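Local coordinates for protein GLB-12 (Caenorhabditis elegans, PDB 4BJA) that binds heme b in a globin fold and probably acts in redox signalling, possibly with oxygen binding as well, at residues E141-E146 against Q202-F207; T38-T43 against S105-S110; V62-P67 against A78-M83; R155-L160 against Q187-W192. The protein carries 1 engineered substitution. One frame throughout, in Å; residues are numbered along the deposited sequence.

Contact 1: residues E141-E146 against Q202-F207; sequences EKNYFE and QMTDSF. With HEM (protoporphyrin IX containing Fe), chain B.
The turn into helix 144-160 meets segment 202-207 of helix 185-214 with the CA atoms of Phe145 and Thr204 6.8 Å apart. Asn143 caps helix 144-160: its OD1 takes a bond from Glu146 N, the donor standing above the carbonyl plane, and a weak one from Phe145 N. With CG anti to the backbone N (chi1 177°), the amide turns its NH2 end toward Thr204, tip to tip. Asn143 ND2 donates almost straight to Thr204 OG1 (2.9 Å, 168°), close to the amide plane, while that hydroxyl also bonds Ile200 O. The Phe145 ring lies between helix and heme. Met203 CB sits over one face, toward the rim, and Met203 CE makes apolar contact with Phe145 CD1 (3.9 Å). Met203 SD, 5.2 Å from the Phe145 ring centroid and oblique to the ring, makes the Met-aromatic contact. The bent chain also brings Met203 CE to 3.6 Å from HEM C3B. At the edge, Phe145 CZ comes 3.6 Å from Phe207 CD2, an offset edge-to-face pair, and Phe145 CD1 3.8 Å from HEM CHC. One amide thus ties the helix start to its neighbour, consistent with a firmly placed Phe145 beside the heme and axial ligand His127.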
# COMPACT_ATOMS: atom_id res chain seq x y z
N GLU A 141 -6.39 -9.64 15.64
CA GLU A 141 -7.27 -10.77 15.91
C GLU A 141 -8.09 -11.30 14.72
O GLU A 141 -7.86 -12.40 14.26
CB GLU A 141 -8.26 -10.36 17.00
CG GLU A 141 -9.28 -11.39 17.42
CD GLU A 141 -9.93 -11.02 18.76
OE1 GLU A 141 -9.56 -9.97 19.35
OE2 GLU A 141 -10.80 -11.80 19.23
N LYS A 142 -9.08 -10.54 14.26
CA LYS A 142 -9.74 -10.84 12.99
C LYS A 142 -9.83 -9.60 12.13
O LYS A 142 -10.43 -8.60 12.52
CB LYS A 142 -11.15 -11.42 13.18
CG LYS A 142 -11.14 -12.93 13.64
CD LYS A 142 -12.57 -13.45 13.76
CE LYS A 142 -12.65 -14.98 13.61
NZ LYS A 142 -11.74 -15.68 14.53
N ASN A 143 -9.28 -9.72 10.94
CA ASN A 143 -9.52 -8.69 9.91
C ASN A 143 -10.56 -9.24 8.94
O ASN A 143 -10.25 -10.12 8.16
CB ASN A 143 -8.19 -8.39 9.20
CG ASN A 143 -8.34 -7.39 8.09
OD1 ASN A 143 -9.43 -7.22 7.54
ND2 ASN A 143 -7.24 -6.69 7.77
N TYR A 144 -11.80 -8.77 9.01
CA TYR A 144 -12.90 -9.35 8.24
C TYR A 144 -12.77 -9.06 6.75
O TYR A 144 -13.27 -9.83 5.95
CB TYR A 144 -14.29 -8.89 8.79
CG TYR A 144 -14.54 -9.46 10.17
CD1 TYR A 144 -15.10 -10.73 10.32
CD2 TYR A 144 -14.19 -8.74 11.30
CE1 TYR A 144 -15.32 -11.24 11.59
CE2 TYR A 144 -14.39 -9.26 12.57
CZ TYR A 144 -14.95 -10.50 12.69
OH TYR A 144 -15.15 -11.00 13.96
N PHE A 145 -12.09 -7.98 6.34
CA PHE A 145 -11.87 -7.78 4.93
C PHE A 145 -10.93 -8.84 4.41
O PHE A 145 -11.12 -9.39 3.31
CB PHE A 145 -11.26 -6.40 4.68
CG PHE A 145 -12.11 -5.28 5.21
CD1 PHE A 145 -13.47 -5.21 4.86
CD2 PHE A 145 -11.58 -4.36 6.12
CE1 PHE A 145 -14.26 -4.15 5.37
CE2 PHE A 145 -12.36 -3.34 6.63
CZ PHE A 145 -13.70 -3.24 6.26
N GLU A 146 -9.91 -9.15 5.22
CA GLU A 146 -8.99 -10.19 4.87
C GLU A 146 -9.69 -11.59 4.84
O GLU A 146 -9.49 -12.38 3.92
CB GLU A 146 -7.82 -10.17 5.85
CG GLU A 146 -6.78 -11.21 5.56
CD GLU A 146 -5.70 -11.16 6.59
OE1 GLU A 146 -5.92 -11.67 7.71
OE2 GLU A 146 -4.62 -10.58 6.32
N GLN A 202 -5.91 -1.69 1.35
CA GLN A 202 -6.48 -0.33 1.27
C GLN A 202 -7.82 -0.22 1.97
O GLN A 202 -8.11 0.82 2.59
CB GLN A 202 -6.55 0.11 -0.19
CG GLN A 202 -5.15 0.18 -0.78
CD GLN A 202 -4.24 1.08 0.06
OE1 GLN A 202 -4.47 2.28 0.14
NE2 GLN A 202 -3.25 0.49 0.76
N MET A 203 -8.62 -1.30 1.94
CA MET A 203 -9.85 -1.24 2.73
C MET A 203 -9.53 -1.28 4.20
O MET A 203 -10.15 -0.55 4.97
CB MET A 203 -10.81 -2.35 2.35
CG MET A 203 -11.39 -2.14 0.98
SD MET A 203 -12.45 -3.52 0.60
CE MET A 203 -13.85 -3.13 1.61
N THR A 204 -8.54 -2.07 4.60
CA THR A 204 -8.18 -2.14 5.99
C THR A 204 -7.68 -0.78 6.50
O THR A 204 -8.09 -0.34 7.59
CB THR A 204 -7.12 -3.23 6.19
OG1 THR A 204 -7.70 -4.50 5.86
CG2 THR A 204 -6.58 -3.23 7.63
N ASP A 205 -6.80 -0.15 5.72
CA ASP A 205 -6.18 1.09 6.18
C ASP A 205 -7.18 2.24 6.22
O ASP A 205 -7.19 3.00 7.18
CB ASP A 205 -4.95 1.43 5.33
CG ASP A 205 -3.72 0.62 5.74
OD1 ASP A 205 -3.75 -0.15 6.74
OD2 ASP A 205 -2.66 0.79 5.08
N SER A 206 -8.04 2.31 5.20
CA SER A 206 -9.01 3.37 5.16
C SER A 206 -10.06 3.21 6.28
O SER A 206 -10.46 4.18 6.97
CB SER A 206 -9.63 3.47 3.78
OG SER A 206 -10.30 2.27 3.39
N PHE A 207 -10.50 1.97 6.48
CA PHE A 207 -11.39 1.68 7.60
C PHE A 207 -10.75 2.11 8.96
O PHE A 207 -11.39 2.75 9.82
CB PHE A 207 -11.71 0.17 7.60
CG PHE A 207 -12.64 -0.24 8.73
CD1 PHE A 207 -12.14 -0.44 10.01
CD2 PHE A 207 -14.00 -0.38 8.50
CE1 PHE A 207 -13.00 -0.77 11.08
CE2 PHE A 207 -14.87 -0.75 9.56
CZ PHE A 207 -14.36 -0.91 10.83
CHA HEM B . -21.91 -2.55 2.09
CHB HEM B . -18.16 -4.16 -0.51
CHC HEM B . -16.63 -6.72 3.27
CHD HEM B . -20.76 -5.75 5.55
C1A HEM B . -21.00 -2.73 1.10
C2A HEM B . -20.98 -2.01 -0.16
C3A HEM B . -19.93 -2.48 -0.85
C4A HEM B . -19.28 -3.50 -0.06
CMA HEM B . -19.45 -2.07 -2.27
CAA HEM B . -21.99 -0.89 -0.56
CBA HEM B . -21.28 0.46 -0.76
CGA HEM B . -20.68 0.84 0.52
O1A HEM B . -21.39 0.78 1.56
O2A HEM B . -19.46 1.15 0.47
C1B HEM B . -17.42 -4.93 0.33
C2B HEM B . -16.09 -5.46 0.03
C3B HEM B . -15.68 -6.14 1.06
C4B HEM B . -16.71 -6.10 2.06
CMB HEM B . -15.32 -5.20 -1.28
CAB HEM B . -14.29 -6.83 1.15
CBB HEM B . -14.11 -7.81 2.00
C1C HEM B . -17.60 -6.66 4.21
C2C HEM B . -17.55 -7.34 5.48
C3C HEM B . -18.68 -7.07 6.12
C4C HEM B . -19.51 -6.24 5.27
CMC HEM B . -16.36 -8.18 5.99
CAC HEM B . -19.03 -7.60 7.53
CBC HEM B . -19.89 -6.89 8.25
C1D HEM B . -21.46 -4.88 4.80
C2D HEM B . -22.82 -4.50 5.05
C3D HEM B . -23.17 -3.51 3.99
C4D HEM B . -21.99 -3.37 3.19
CMD HEM B . -23.77 -4.98 6.17
CAD HEM B . -24.53 -2.81 3.77
CBD HEM B . -25.22 -3.56 2.62
CGD HEM B . -25.67 -4.98 2.94
O1D HEM B . -25.87 -5.35 4.12
O2D HEM B . -25.85 -5.74 1.99
NA HEM B . -19.95 -3.65 1.13
NB HEM B . -17.79 -5.35 1.61
NC HEM B . -18.81 -6.01 4.12
ND HEM B . -21.00 -4.19 3.67
FE HEM B . -19.42 -4.80 2.62

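Contact 2: residues T38-T43 against S105-S110; sequences TLLRET and SMLGTS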
# COMPACT_ATOMS: atom_id res chain seq x y z
N THR A 38 -4.73 -5.11 -17.48
CA THR A 38 -5.50 -5.64 -18.63
C THR A 38 -5.88 -7.11 -18.35
O THR A 38 -7.03 -7.54 -18.61
CB THR A 38 -4.65 -5.54 -19.87
OG1 THR A 38 -4.47 -4.14 -20.14
CG2 THR A 38 -5.28 -6.23 -21.06
N LEU A 39 -4.92 -7.88 -17.85
CA LEU A 39 -5.20 -9.29 -17.49
C LEU A 39 -6.36 -9.36 -16.48
O LEU A 39 -7.27 -10.21 -16.64
CB LEU A 39 -3.93 -9.95 -16.95
CG LEU A 39 -4.06 -11.39 -16.41
CD1 LEU A 39 -2.69 -11.91 -16.27
CD2 LEU A 39 -4.74 -11.47 -14.99
N LEU A 40 -6.35 -8.48 -15.47
CA LEU A 40 -7.42 -8.52 -14.45
C LEU A 40 -8.75 -8.34 -15.11
O LEU A 40 -9.69 -9.10 -14.85
CB LEU A 40 -7.27 -7.43 -13.40
CG LEU A 40 -6.18 -7.49 -12.40
CD1 LEU A 40 -6.24 -6.19 -11.61
CD2 LEU A 40 -6.49 -8.65 -11.45
N ARG A 41 -8.86 -7.31 -15.98
CA ARG A 41 -10.11 -7.08 -16.66
C ARG A 41 -10.50 -8.23 -17.60
O ARG A 41 -11.66 -8.67 -17.57
CB ARG A 41 -10.10 -5.73 -17.40
CG ARG A 41 -11.47 -5.39 -17.94
CD ARG A 41 -12.54 -5.31 -16.90
NE ARG A 41 -13.82 -4.92 -17.52
CZ ARG A 41 -15.00 -5.06 -16.93
NH1 ARG A 41 -15.06 -5.57 -15.69
NH2 ARG A 41 -16.11 -4.67 -17.56
N GLU A 42 -9.56 -8.71 -18.42
CA GLU A 42 -9.90 -9.74 -19.43
C GLU A 42 -10.28 -11.05 -18.75
O GLU A 42 -11.25 -11.68 -19.15
CB GLU A 42 -8.76 -9.94 -20.41
CG GLU A 42 -8.52 -8.74 -21.32
CD GLU A 42 -7.62 -9.05 -22.51
OE1 GLU A 42 -6.75 -9.93 -22.40
OE2 GLU A 42 -7.77 -8.40 -23.58
N THR A 43 -9.53 -11.44 -17.72
CA THR A 43 -9.88 -12.67 -16.99
C THR A 43 -11.24 -12.57 -16.28
O THR A 43 -12.00 -13.54 -16.27
CB THR A 43 -8.79 -13.15 -16.04
OG1 THR A 43 -8.44 -12.08 -15.17
CG2 THR A 43 -7.54 -13.58 -16.85
N SER A 105 -12.80 -2.70 -14.32
CA SER A 105 -12.98 -1.83 -15.51
C SER A 105 -12.09 -0.58 -15.39
O SER A 105 -11.44 -0.17 -16.35
CB SER A 105 -14.46 -1.42 -15.65
OG SER A 105 -14.62 -0.61 -16.82
N MET A 106 -12.10 0.05 -14.22
CA MET A 106 -11.30 1.26 -14.05
C MET A 106 -9.85 0.96 -14.22
O MET A 106 -9.12 1.77 -14.81
CB MET A 106 -11.57 1.96 -12.72
CG MET A 106 -12.92 2.76 -12.70
SD MET A 106 -13.09 3.73 -11.23
CE MET A 106 -13.49 2.47 -10.09
N LEU A 107 -9.38 -0.16 -13.65
CA LEU A 107 -7.97 -0.53 -13.70
C LEU A 107 -7.58 -0.95 -15.09
O LEU A 107 -6.54 -0.51 -15.61
CB LEU A 107 -7.66 -1.67 -12.72
CG LEU A 107 -7.75 -1.22 -11.26
CD1 LEU A 107 -7.61 -2.46 -10.35
CD2 LEU A 107 -6.72 -0.14 -10.87
N GLY A 108 -8.39 -1.79 -15.73
CA GLY A 108 -7.90 -2.53 -16.87
C GLY A 108 -8.43 -2.00 -18.18
O GLY A 108 -7.89 -2.34 -19.21
N THR A 109 -9.48 -1.20 -18.15
CA THR A 109 -10.02 -0.66 -19.39
C THR A 109 -9.70 0.81 -19.49
O THR A 109 -9.04 1.24 -20.45
CB THR A 109 -11.52 -0.87 -19.50
OG1 THR A 109 -11.75 -2.27 -19.66
CG2 THR A 109 -12.10 -0.07 -20.71
N SER A 110 -10.18 1.59 -18.53
CA SER A 110 -10.00 3.03 -18.66
C SER A 110 -8.66 3.55 -18.10
O SER A 110 -8.32 4.71 -18.33
CB SER A 110 -11.20 3.74 -18.06
OG SER A 110 -11.35 3.45 -16.68
O HOH W 1 -6.30 -2.91 -22.07
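Arg41 carries this contact, and its side chain can be traced atom by atom across the end of helix 87-108. CB meets the bare backbone of Gly108, with Arg41 CB 3.9 Å from Gly108 CA; because glycine has no side chain, the two backbones come very close here, Thr38 CA lying 4.3 Å from Gly108 CA. Arg41 CG, anti to the backbone N (chi1 -172°), passes 3.6 Å from Thr109 OG1. A bend at chi2 of Arg41 (59°) then turns the chain along the other helix, so that Arg41 CD rests 3.7 Å from Ser105 N, and NE follows over Ser105 CA. The guanidinium finally lies flat against Ser105, whose CB stands over the centre of one face, 3.9 Å from Arg41 CZ. Its charge is answered beyond this patch: NH2 forms a salt bridge with Glu101 and NH1 a hydrogen bond with Thr104 OG1, both on the same helix 87-108, so the head group is held at two nitrogens and its rotation should be restricted. On the flank, one water bonds Thr38 OG1 (2.9 Å) and gives a weak bond to Gly108 O, while Thr38 OG1 is also paired with Lys34 O. Deeper in, Leu40 CD1 and Leu107 CD1 approach obliquely to 4.2 Å, and both leucines also touch Phe195 of helix 185-214. This is the A/E contact of the globin fold: the A helix packs against the C-terminal end of the E helix, and Gly108 allows the close approach.

Contact 3: residues V62-P67 against A78-M83; sequences VNDIEP and APRAAM
The contact belongs to the corner of the globin fold where the B helix ends and, after the short C helix 69-72, the chain runs through the CD region toward the E helix. Helix 50-65 finishes here in a wider, pi-type turn over residues 62-65, and the loop 78-83 folds back against it. At the centre Asn63 and Met83 reach for each other tip to tip. Met83 is extended beyond CG, with chi2 and chi3 both near 180°, which carries its thioether to the amide: Met83 CE is 3.2 Å from Asn63 OD1, and Asn63 ND2 gives a weak hydrogen bond to Met83 SD (3.5 Å, 144°). The stronger partner of ND2 is Leu59 O, one turn back. Val62 CG2 touches the same sulfur, 3.9 Å from Met83 SD. Toward solvent, the extended Arg80 runs past Asn63, its CG 3.9 Å from Asn63 ND2, and sets NH1 against Asp64 OD2 in a long salt bridge of 3.5 Å, the carboxylate near the guanidinium plane and tilted 24° to it. A water bridges the pair as well, accepting from Arg80 NH1 (2.7 Å) and donating to Asp64 OD1. NH2 pairs with Asp60, so one arginine probably offsets the repulsion between the nearby carboxylates of Asp60 and Asp64. Sulfur and apolar contact inside, with a bridged arginine outside, thus pin the globin CD region to the end of the B helix.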
# COMPACT_ATOMS: atom_id res chain seq x y z
N VAL A 62 -20.22 -17.41 4.65
CA VAL A 62 -21.10 -17.32 5.81
C VAL A 62 -21.48 -18.70 6.36
O VAL A 62 -21.76 -18.83 7.54
CB VAL A 62 -22.35 -16.46 5.56
CG1 VAL A 62 -21.88 -15.07 5.05
CG2 VAL A 62 -23.29 -17.12 4.61
N ASN A 63 -21.48 -19.71 5.52
CA ASN A 63 -21.91 -21.01 6.04
C ASN A 63 -20.76 -21.87 6.53
O ASN A 63 -20.95 -22.66 7.49
CB ASN A 63 -22.66 -21.79 4.98
CG ASN A 63 -24.04 -21.27 4.77
OD1 ASN A 63 -24.96 -21.53 5.58
ND2 ASN A 63 -24.23 -20.57 3.64
N ASP A 64 -19.61 -21.77 5.88
CA ASP A 64 -18.52 -22.70 6.17
C ASP A 64 -17.34 -22.06 6.86
O ASP A 64 -16.66 -22.68 7.65
CB ASP A 64 -18.05 -23.41 4.87
CG ASP A 64 -19.18 -24.06 4.12
OD1 ASP A 64 -19.98 -24.81 4.73
OD2 ASP A 64 -19.26 -23.88 2.89
N ILE A 65 -17.07 -20.78 6.58
CA ILE A 65 -15.80 -20.23 7.00
C ILE A 65 -15.94 -19.30 8.17
O ILE A 65 -15.22 -19.43 9.15
CB ILE A 65 -15.09 -19.50 5.81
CG1 ILE A 65 -15.00 -20.40 4.56
CG2 ILE A 65 -13.73 -18.98 6.27
CD1 ILE A 65 -14.12 -21.65 4.73
N GLU A 66 -16.86 -18.34 8.09
CA GLU A 66 -16.99 -17.34 9.14
C GLU A 66 -18.49 -17.19 9.46
O GLU A 66 -19.14 -16.23 9.04
CB GLU A 66 -16.35 -16.00 8.65
CG GLU A 66 -16.13 -14.96 9.73
CD GLU A 66 -15.07 -15.33 10.75
OE1 GLU A 66 -14.03 -15.94 10.38
OE2 GLU A 66 -15.29 -15.02 11.94
N PRO A 67 -19.04 -18.16 10.20
CA PRO A 67 -20.49 -18.12 10.44
C PRO A 67 -20.98 -16.98 11.33
O PRO A 67 -22.20 -16.72 11.33
CB PRO A 67 -20.79 -19.52 11.04
CG PRO A 67 -19.42 -19.94 11.61
CD PRO A 67 -18.42 -19.41 10.65
N ALA A 78 -31.97 -18.62 7.67
CA ALA A 78 -32.29 -19.02 6.32
C ALA A 78 -31.47 -20.24 5.94
O ALA A 78 -30.25 -20.26 6.15
CB ALA A 78 -31.99 -17.86 5.35
N PRO A 79 -32.12 -21.27 5.34
CA PRO A 79 -31.26 -22.36 4.85
C PRO A 79 -30.31 -21.74 3.85
O PRO A 79 -30.64 -20.70 3.26
CB PRO A 79 -32.23 -23.31 4.13
CG PRO A 79 -33.50 -22.56 3.96
CD PRO A 79 -33.53 -21.42 4.94
N ARG A 80 -29.16 -22.39 3.65
CA ARG A 80 -28.23 -21.98 2.61
C ARG A 80 -29.00 -21.71 1.32
O ARG A 80 -28.80 -20.68 0.71
CB ARG A 80 -27.17 -23.08 2.39
CG ARG A 80 -26.28 -22.85 1.19
CD ARG A 80 -25.01 -23.71 1.28
NE ARG A 80 -24.24 -23.46 0.07
CZ ARG A 80 -22.95 -23.15 0.01
NH1 ARG A 80 -22.17 -23.10 1.09
NH2 ARG A 80 -22.42 -22.94 -1.19
N ALA A 81 -29.95 -22.59 0.98
CA ALA A 81 -30.74 -22.43 -0.25
C ALA A 81 -31.68 -21.20 -0.36
O ALA A 81 -32.09 -20.84 -1.48
CB ALA A 81 -31.51 -23.75 -0.57
N ALA A 82 -31.99 -20.54 0.76
CA ALA A 82 -32.80 -19.30 0.74
C ALA A 82 -32.01 -18.00 0.89
O ALA A 82 -32.58 -16.90 0.75
CB ALA A 82 -33.85 -19.34 1.83
N MET A 83 -30.73 -18.12 1.23
CA MET A 83 -29.95 -16.94 1.62
C MET A 83 -29.82 -15.92 0.52
O MET A 83 -29.81 -14.73 0.82
CB MET A 83 -28.55 -17.35 2.06
CG MET A 83 -28.55 -18.01 3.43
SD MET A 83 -26.88 -18.38 3.95
CE MET A 83 -27.30 -19.31 5.43
O HOH W 2 -22.56 -24.89 3.04

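Contact 4: residues R155-L160 against Q187-W192; sequences RLIPFL and QITDVW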
# COMPACT_ATOMS: atom_id res chain seq x y z
N ARG A 155 -11.07 -19.43 -3.91
CA ARG A 155 -12.20 -19.93 -4.69
C ARG A 155 -12.39 -19.24 -6.05
O ARG A 155 -12.73 -19.89 -7.04
CB ARG A 155 -13.49 -19.78 -3.88
CG ARG A 155 -13.51 -20.55 -2.55
CD ARG A 155 -13.97 -21.99 -2.77
NE ARG A 155 -15.43 -22.09 -2.88
CZ ARG A 155 -16.08 -22.69 -3.87
NH1 ARG A 155 -15.41 -23.29 -4.85
NH2 ARG A 155 -17.40 -22.72 -3.87
N LEU A 156 -12.19 -17.92 -6.11
CA LEU A 156 -12.39 -17.23 -7.40
C LEU A 156 -11.27 -17.49 -8.38
O LEU A 156 -11.54 -17.68 -9.58
CB LEU A 156 -12.47 -15.73 -7.12
CG LEU A 156 -13.19 -14.81 -8.11
CD1 LEU A 156 -12.62 -13.41 -8.28
CD2 LEU A 156 -14.07 -15.35 -9.26
N ILE A 157 -10.03 -17.56 -7.89
CA ILE A 157 -8.88 -17.67 -8.80
C ILE A 157 -8.92 -18.93 -9.68
O ILE A 157 -8.65 -18.87 -10.88
CB ILE A 157 -7.52 -17.49 -8.07
CG1 ILE A 157 -7.45 -16.05 -7.57
CG2 ILE A 157 -6.33 -17.89 -9.03
CD1 ILE A 157 -6.18 -15.69 -6.82
N PRO A 158 -9.30 -20.10 -9.13
CA PRO A 158 -9.44 -21.25 -10.03
C PRO A 158 -10.48 -21.10 -11.13
O PRO A 158 -10.30 -21.71 -12.20
CB PRO A 158 -9.82 -22.40 -9.07
CG PRO A 158 -9.15 -22.03 -7.80
CD PRO A 158 -9.28 -20.52 -7.71
N PHE A 159 -11.57 -20.33 -10.92
CA PHE A 159 -12.48 -20.01 -12.03
C PHE A 159 -11.77 -19.11 -13.05
O PHE A 159 -11.91 -19.31 -14.27
CB PHE A 159 -13.76 -19.30 -11.53
CG PHE A 159 -14.68 -20.18 -10.75
CD1 PHE A 159 -15.43 -21.16 -11.40
CD2 PHE A 159 -14.83 -20.03 -9.39
CE1 PHE A 159 -16.30 -22.01 -10.69
CE2 PHE A 159 -15.70 -20.88 -8.66
CZ PHE A 159 -16.42 -21.85 -9.32
N LEU A 160 -11.00 -18.14 -12.55
CA LEU A 160 -10.35 -17.15 -13.42
C LEU A 160 -9.28 -17.80 -14.29
O LEU A 160 -8.99 -17.30 -15.39
CB LEU A 160 -9.71 -16.04 -12.59
CG LEU A 160 -10.72 -15.10 -11.96
CD1 LEU A 160 -10.04 -14.31 -10.78
CD2 LEU A 160 -11.28 -14.14 -13.00
N GLN A 187 0.69 -16.70 -14.06
CA GLN A 187 0.50 -15.26 -14.23
C GLN A 187 -0.83 -14.79 -13.65
O GLN A 187 -0.86 -13.81 -12.92
CB GLN A 187 0.48 -14.89 -15.70
CG GLN A 187 1.81 -14.69 -16.32
CD GLN A 187 1.68 -14.69 -17.83
OE1 GLN A 187 0.62 -14.39 -18.37
NE2 GLN A 187 2.77 -15.04 -18.52
N ILE A 188 -1.92 -15.47 -14.01
CA ILE A 188 -3.24 -15.03 -13.61
C ILE A 188 -3.34 -15.11 -12.08
O ILE A 188 -3.86 -14.20 -11.42
CB ILE A 188 -4.34 -15.90 -14.26
CG1 ILE A 188 -4.34 -15.69 -15.78
CG2 ILE A 188 -5.71 -15.55 -13.75
CD1 ILE A 188 -5.22 -16.73 -16.50
N THR A 189 -2.85 -16.22 -11.53
CA THR A 189 -2.86 -16.39 -10.07
C THR A 189 -2.08 -15.27 -9.35
O THR A 189 -2.60 -14.68 -8.39
CB THR A 189 -2.29 -17.80 -9.71
OG1 THR A 189 -3.09 -18.83 -10.31
CG2 THR A 189 -2.23 -18.03 -8.22
N ASP A 190 -0.86 -14.98 -9.82
CA ASP A 190 -0.02 -13.99 -9.16
C ASP A 190 -0.66 -12.59 -9.26
O ASP A 190 -0.69 -11.85 -8.28
CB ASP A 190 1.42 -14.02 -9.72
CG ASP A 190 2.13 -15.38 -9.54
OD1 ASP A 190 1.61 -16.32 -8.90
OD2 ASP A 190 3.24 -15.53 -10.10
N VAL A 191 -1.20 -12.24 -10.43
CA VAL A 191 -1.81 -10.93 -10.61
C VAL A 191 -3.04 -10.76 -9.72
O VAL A 191 -3.21 -9.70 -9.08
CB VAL A 191 -2.14 -10.63 -12.10
CG1 VAL A 191 -2.92 -9.37 -12.20
CG2 VAL A 191 -0.84 -10.51 -12.91
N TRP A 192 -3.90 -11.78 -9.68
CA TRP A 192 -5.10 -11.68 -8.88
C TRP A 192 -4.74 -11.64 -7.41
O TRP A 192 -5.38 -10.94 -6.62
CB TRP A 192 -6.11 -12.83 -9.23
CG TRP A 192 -6.99 -12.40 -10.34
CD1 TRP A 192 -6.79 -12.60 -11.68
CD2 TRP A 192 -8.19 -11.63 -10.23
NE1 TRP A 192 -7.80 -12.02 -12.41
CE2 TRP A 192 -8.68 -11.42 -11.54
CE3 TRP A 192 -8.91 -11.12 -9.14
CZ2 TRP A 192 -9.87 -10.71 -11.78
CZ3 TRP A 192 -10.09 -10.42 -9.39
CH2 TRP A 192 -10.54 -10.21 -10.70
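Leu160 lays its CD1 methyl over the indole of Trp192, 3.3 Å from the centroid of the five-membered ring and 14° off its normal, a close CH-pi contact. With CG anti to the carbonyl carbon (chi1 -72°), CD1 comes down over the ring centre while Leu160 CD2 lies 3.9 Å from Trp192 CZ2. The indole is fixed at its rim as well, since NE1 bonds Thr43 OG1 of helix 34-46. One turn earlier, Leu156 CD1 meets the six-membered ring obliquely, 4.1 Å from Trp192 CZ3. Leu156, Leu160 and Trp192 stand on the G and H helices of the globin fold, whose segments 155-160 and 187-192 run roughly antiparallel (143°), axes 9.6 Å apart at closest approach; the first is kinked at Pro158, whose nitrogen has no hydrogen to give the turn before. Ile157 slides past the tryptophan in the opposite direction, its CD1 3.7 Å from Trp192 CB. Its other branch crosses Thr189 at about a right angle, Ile157 CG2 lying 3.6 Å from Thr189 OG1, a hydroxyl whose polar partner is Thr185 O. Nearer the start of helix 185-214, Ile188 CG2 rests against Leu160 CB, 4.2 Å away; the Ile188 side chain also touches Thr43.

How the contacts relate
Along the chain contacts 2 and 3 both close before contacts 1 and 4 open; contact 3 is nested inside the loop closed by contact 2, and contact 4 inside that of contact 1. Contacts 1 and 4 share helices 144-160 and 185-214, their centres about 21 Å apart, and so mark two levels of one helix pair. Contacts 2 and 4 have centres about 14 Å apart and touch, joining helix 34-46 to that pair. Contact 3, its centre about 31 Å from that of contact 2 across the chain's centre, meets contact 1 where Glu66 packs on Lys142 and Tyr144. Contact 1 lines the heme pocket, while contacts 2 and 4 join globin helices away from it.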